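Local atomic coordinates of type II secretion system protein L (Pseudomonas aeruginosa, PDB entry 6GHU), a protein that forms part of the inner-membrane platform of the type II secretion system, linking the cytoplasmic energy-providing protein to the rest of the machinery that exports proteases and toxins. Residues L5-A9 with L52-L57; V12-E16 with R47-L52. All coordinates share one frame; numbering follows the deposited sequence.

Contact 1: L5-A9 with L52-L57; sequences LLGQA and LSESGL
Gln8 swings its CG away from its own backbone N (chi1 -172°) and then runs on extended, so that its amide crosses from helix 3-14 to the turn at Ser55; in Leu57 a chi1 of -61° puts CG beside the backbone N and aims the two methyl groups at Leu5 and Ala9. The Gln8 amide nitrogen does the gripping: NE2 donates to Ser55 OG over 3.1 Å, a fairly straight bond (161°) with the hydroxyl oxygen lying in the amide plane. NE2 also comes within 2.5 Å of Ser55 O, too close and too bent for a good bond, so this second interaction is weak and doubtful. A long, neutral donor suits this partly exposed margin.

The Ser55 hydroxyl is itself oriented, because OG donates to Leu52 O at 2.7 Å. That carbonyl also takes the N-H of Leu57, the two donors coming from opposite faces of its plane. Gly56 turns the chain with a positive phi, where a side chain would jam against the preceding carbonyl oxygen.

Beneath the polar margin, Leu57 fills the space between the helix and the turn. Its CD1 lies 4.0 Å from Ala9 CB, and its CD2 meets Leu5 CG at 4.2 Å. Ala9 is small enough to let Leu52 approach too, with CD2 4.0 Å from Ala9 CA. Leu5, Ala9 and Leu52 also touch Ile77 of strand 70-77, which joins this packing to the sheet. The turn is a Schellman motif ending helix 42-54, docked on the neighbouring helix of a ferredoxin-like alpha/beta sandwich.

Contact 2: V12-E16 with R47-L52; sequences VIGGE and RLRSRL
Val12 CG1 wedges between two residues of helix 42-54, 3.6 Å from Leu52 CD2 and 3.6 Å from Arg51 CB, so a compact branched residue meets both a leucine methyl and the aliphatic root of an arginine. Ile13 continues the apolar seam: its CG1 lies 3.9 Å from Leu48 CD1, the two side chains slanting across each other. At the end of the seam Glu16 and Arg47 form a two-pronged salt bridge. Arg47 NE meets Glu16 OE1 at 2.7 Å, tilted out of the carboxylate plane, while NH2 reaches the syn lone pair of OE2 at 2.8 Å and 165°. The carboxylate and guanidinium planes are only 21° apart.

This is helix-helix packing on one face of a ferredoxin-like fold, and Leu48 and Leu52 carry it down to Leu75 of strand 70-77. Glu16 is buried, and its bend at chi2 (-72°) brings the carboxylate back to the arginine, whose two N-H groups satisfy one oxygen each. A turn further on, the guanidinium of Arg51 turns one face to Arg47 CG, which lies offset toward its rim; its positive charge, near Glu16 though not in contact, probably favours the ionised carboxylate. The backbone N-H of Glu16 bonds to Ile13 O, which helps to place the start of its side chain.

Both contacts join the same pair of helices, 3-14 and 42-54, with their centres 8 Å apart. Leu52 serves in both, and they meet where Ser55 OG packs against Val12 CG2. Apart from the shared Leu52, the segments of contact 2 fall between those of contact 1 along the chain: the first helix advances from 5-9 to 12-16 while the second runs back from 52-57 to 47-52, so the helices pair in antiparallel fashion. Strands 20-27 and 32-39 lie between them in sequence. Together the contacts join the two helices into one layer, which packs on the four-stranded antiparallel sheet of this periplasmic domain, while Leu6, in the first helix, packs on Leu6 of the second subunit.

Contact 1: L5-A9 with L52-L57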
loop_
_atom_site.group_PDB
_atom_site.type_symbol
_atom_site.label_atom_id
_atom_site.label_comp_id
_atom_site.label_asym_id
_atom_site.label_seq_id
_atom_site.Cartn_x
_atom_site.Cartn_y
_atom_site.Cartn_z
ATOM N N LEU A 5 -6.073 -4.935 5.065
ATOM C CA LEU A 5 -5.439 -5.849 4.120
ATOM C C LEU A 5 -4.025 -5.385 3.804
ATOM O O LEU A 5 -3.054 -6.130 3.977
ATOM C CB LEU A 5 -6.283 -5.943 2.847
ATOM C CG LEU A 5 -5.872 -6.895 1.718
ATOM C CD1 LEU A 5 -7.062 -7.137 0.803
ATOM C CD2 LEU A 5 -4.702 -6.367 0.893
ATOM N N LEU A 6 -3.892 -4.138 3.349
ATOM C CA LEU A 6 -2.573 -3.582 3.072
ATOM C C LEU A 6 -1.725 -3.541 4.335
ATOM O O LEU A 6 -0.551 -3.931 4.323
ATOM C CB LEU A 6 -2.710 -2.180 2.482
ATOM C CG LEU A 6 -2.344 -2.037 1.008
ATOM C CD1 LEU A 6 -2.676 -0.631 0.525
ATOM C CD2 LEU A 6 -0.867 -2.354 0.782
ATOM N N GLY A 7 -2.302 -3.060 5.432
ATOM C CA GLY A 7 -1.564 -3.007 6.681
ATOM C C GLY A 7 -1.090 -4.373 7.133
ATOM O O GLY A 7 0.048 -4.529 7.580
ATOM N N GLN A 8 -1.952 -5.383 7.022
ATOM C CA GLN A 8 -1.552 -6.727 7.420
ATOM C C GLN A 8 -0.473 -7.271 6.490
ATOM O O GLN A 8 0.516 -7.847 6.954
ATOM C CB GLN A 8 -2.769 -7.649 7.445
ATOM C CG GLN A 8 -2.481 -9.016 8.035
ATOM C CD GLN A 8 -3.745 -9.764 8.394
ATOM O OE1 GLN A 8 -4.671 -9.197 8.975
ATOM N NE2 GLN A 8 -3.795 -11.044 8.047
ATOM N N ALA A 9 -0.633 -7.078 5.178
ATOM C CA ALA A 9 0.382 -7.535 4.237
ATOM C C ALA A 9 1.732 -6.888 4.523
ATOM O O ALA A 9 2.768 -7.559 4.504
ATOM C CB ALA A 9 -0.058 -7.241 2.806
ATOM N N LEU A 52 1.535 -15.020 4.103
ATOM C CA LEU A 52 0.393 -14.156 3.823
ATOM C C LEU A 52 -0.909 -14.936 3.912
ATOM O O LEU A 52 -1.894 -14.460 4.486
ATOM C CB LEU A 52 0.539 -13.523 2.443
ATOM C CG LEU A 52 1.673 -12.511 2.309
ATOM C CD1 LEU A 52 1.959 -12.249 0.853
ATOM C CD2 LEU A 52 1.314 -11.219 3.036
ATOM N N SER A 53 -0.925 -16.142 3.345
ATOM C CA SER A 53 -2.113 -16.985 3.412
ATOM C C SER A 53 -2.405 -17.403 4.845
ATOM O O SER A 53 -3.557 -17.364 5.287
ATOM C CB SER A 53 -1.922 -18.210 2.515
ATOM O OG SER A 53 -2.995 -19.122 2.652
ATOM N N GLU A 54 -1.365 -17.805 5.585
ATOM C CA GLU A 54 -1.518 -18.173 6.990
ATOM C C GLU A 54 -2.122 -17.034 7.803
ATOM O O GLU A 54 -2.874 -17.269 8.755
ATOM C CB GLU A 54 -0.152 -18.577 7.556
ATOM C CG GLU A 54 0.012 -18.409 9.063
ATOM C CD GLU A 54 1.435 -18.658 9.520
ATOM O OE1 GLU A 54 2.014 -17.754 10.171
ATOM O OE2 GLU A 54 1.976 -19.748 9.216
ATOM N N SER A 55 -1.777 -15.795 7.462
ATOM C CA SER A 55 -2.315 -14.661 8.205
ATOM C C SER A 55 -3.772 -14.385 7.877
ATOM O O SER A 55 -4.362 -13.489 8.490
ATOM C CB SER A 55 -1.496 -13.405 7.922
ATOM O OG SER A 55 -1.806 -12.891 6.639
ATOM N N GLY A 56 -4.360 -15.109 6.928
ATOM C CA GLY A 56 -5.746 -14.919 6.565
ATOM C C GLY A 56 -5.978 -14.160 5.277
ATOM O O GLY A 56 -7.138 -13.904 4.931
ATOM N N LEU A 57 -4.922 -13.794 4.557
ATOM C CA LEU A 57 -5.057 -13.043 3.318
ATOM C C LEU A 57 -5.197 -13.985 2.133
ATOM O O LEU A 57 -4.547 -15.035 2.071
ATOM C CB LEU A 57 -3.849 -12.132 3.102
ATOM C CG LEU A 57 -3.601 -11.068 4.169
ATOM C CD1 LEU A 57 -2.310 -10.336 3.869
ATOM C CD2 LEU A 57 -4.766 -10.099 4.232
#

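Contact 2: V12-E16 with R47-L52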
loop_
_atom_site.group_PDB
_atom_site.type_symbol
_atom_site.label_atom_id
_atom_site.label_comp_id
_atom_site.label_asym_id
_atom_site.label_seq_id
_atom_site.Cartn_x
_atom_site.Cartn_y
_atom_site.Cartn_z
ATOM N N VAL A 12 3.343 -8.730 7.392
ATOM C CA VAL A 12 3.823 -10.057 7.021
ATOM C C VAL A 12 5.055 -9.944 6.133
ATOM O O VAL A 12 6.064 -10.628 6.347
ATOM C CB VAL A 12 2.700 -10.854 6.335
ATOM C CG1 VAL A 12 3.183 -12.230 5.909
ATOM C CG2 VAL A 12 1.517 -10.985 7.274
ATOM N N ILE A 13 4.991 -9.079 5.119
ATOM C CA ILE A 13 6.133 -8.899 4.229
ATOM C C ILE A 13 7.335 -8.406 5.020
ATOM O O ILE A 13 8.479 -8.807 4.763
ATOM C CB ILE A 13 5.762 -7.941 3.083
ATOM C CG1 ILE A 13 4.641 -8.554 2.240
ATOM C CG2 ILE A 13 6.969 -7.646 2.204
ATOM C CD1 ILE A 13 3.874 -7.554 1.392
ATOM N N GLY A 14 7.091 -7.546 6.009
ATOM C CA GLY A 14 8.154 -7.055 6.866
ATOM C C GLY A 14 8.856 -8.144 7.648
ATOM O O GLY A 14 10.011 -7.964 8.042
ATOM N N GLY A 15 8.180 -9.268 7.892
ATOM C CA GLY A 15 8.817 -10.411 8.516
ATOM C C GLY A 15 9.742 -11.182 7.600
ATOM O O GLY A 15 10.431 -12.092 8.070
ATOM N N GLU A 16 9.762 -10.853 6.306
ATOM C CA GLU A 16 10.699 -11.436 5.351
ATOM C C GLU A 16 11.674 -10.358 4.896
ATOM O O GLU A 16 11.479 -9.743 3.838
ATOM C CB GLU A 16 9.959 -12.042 4.159
ATOM C CG GLU A 16 9.186 -13.309 4.495
ATOM C CD GLU A 16 10.084 -14.508 4.751
ATOM O OE1 GLU A 16 9.601 -15.492 5.353
ATOM O OE2 GLU A 16 11.269 -14.471 4.353
ATOM N N ARG A 47 7.701 -18.977 0.785
ATOM C CA ARG A 47 7.489 -18.799 2.215
ATOM C C ARG A 47 6.639 -17.565 2.481
ATOM O O ARG A 47 5.723 -17.598 3.306
ATOM C CB ARG A 47 8.834 -18.699 2.934
ATOM C CG ARG A 47 8.722 -18.701 4.449
ATOM C CD ARG A 47 10.076 -18.892 5.098
ATOM N NE ARG A 47 10.949 -17.743 4.878
ATOM C CZ ARG A 47 12.278 -17.792 4.896
ATOM N NH1 ARG A 47 12.905 -18.941 5.111
ATOM N NH2 ARG A 47 12.986 -16.690 4.685
ATOM N N LEU A 48 6.925 -16.471 1.776
ATOM C CA LEU A 48 6.130 -15.259 1.917
ATOM C C LEU A 48 4.674 -15.492 1.520
ATOM O O LEU A 48 3.757 -15.014 2.196
ATOM C CB LEU A 48 6.740 -14.141 1.073
ATOM C CG LEU A 48 5.888 -12.874 0.963
ATOM C CD1 LEU A 48 5.574 -12.329 2.345
ATOM C CD2 LEU A 48 6.592 -11.831 0.130
ATOM N N ARG A 49 4.437 -16.203 0.417
ATOM C CA ARG A 49 3.065 -16.528 0.044
ATOM C C ARG A 49 2.386 -17.310 1.159
ATOM O O ARG A 49 1.250 -17.010 1.544
ATOM C CB ARG A 49 3.038 -17.331 -1.256
ATOM C CG ARG A 49 1.633 -17.626 -1.785
ATOM C CD ARG A 49 1.564 -18.973 -2.491
ATOM N NE ARG A 49 1.948 -20.070 -1.604
ATOM C CZ ARG A 49 1.165 -20.594 -0.664
ATOM N NH1 ARG A 49 -0.060 -20.128 -0.469
ATOM N NH2 ARG A 49 1.612 -21.586 0.093
ATOM N N SER A 50 3.080 -18.320 1.686
ATOM C CA SER A 50 2.527 -19.143 2.757
ATOM C C SER A 50 2.210 -18.307 3.989
ATOM O O SER A 50 1.168 -18.500 4.624
ATOM C CB SER A 50 3.512 -20.261 3.110
ATOM O OG SER A 50 2.943 -21.163 4.038
ATOM N N ARG A 51 3.091 -17.367 4.336
ATOM C CA ARG A 51 2.861 -16.523 5.505
ATOM C C ARG A 51 1.669 -15.592 5.299
ATOM O O ARG A 51 0.883 -15.366 6.228
ATOM C CB ARG A 51 4.112 -15.703 5.817
ATOM C CG ARG A 51 5.327 -16.517 6.240
ATOM C CD ARG A 51 5.037 -17.375 7.443
ATOM N NE ARG A 51 6.253 -17.964 8.006
ATOM C CZ ARG A 51 6.785 -19.122 7.621
ATOM N NH1 ARG A 51 6.222 -19.838 6.654
ATOM N NH2 ARG A 51 7.891 -19.565 8.206
ATOM N N LEU A 52 1.535 -15.020 4.103
ATOM C CA LEU A 52 0.393 -14.156 3.823
ATOM C C LEU A 52 -0.909 -14.936 3.912
ATOM O O LEU A 52 -1.894 -14.460 4.486
ATOM C CB LEU A 52 0.539 -13.523 2.443
ATOM C CG LEU A 52 1.673 -12.511 2.309
ATOM C CD1 LEU A 52 1.959 -12.249 0.853
ATOM C CD2 LEU A 52 1.314 -11.219 3.036
#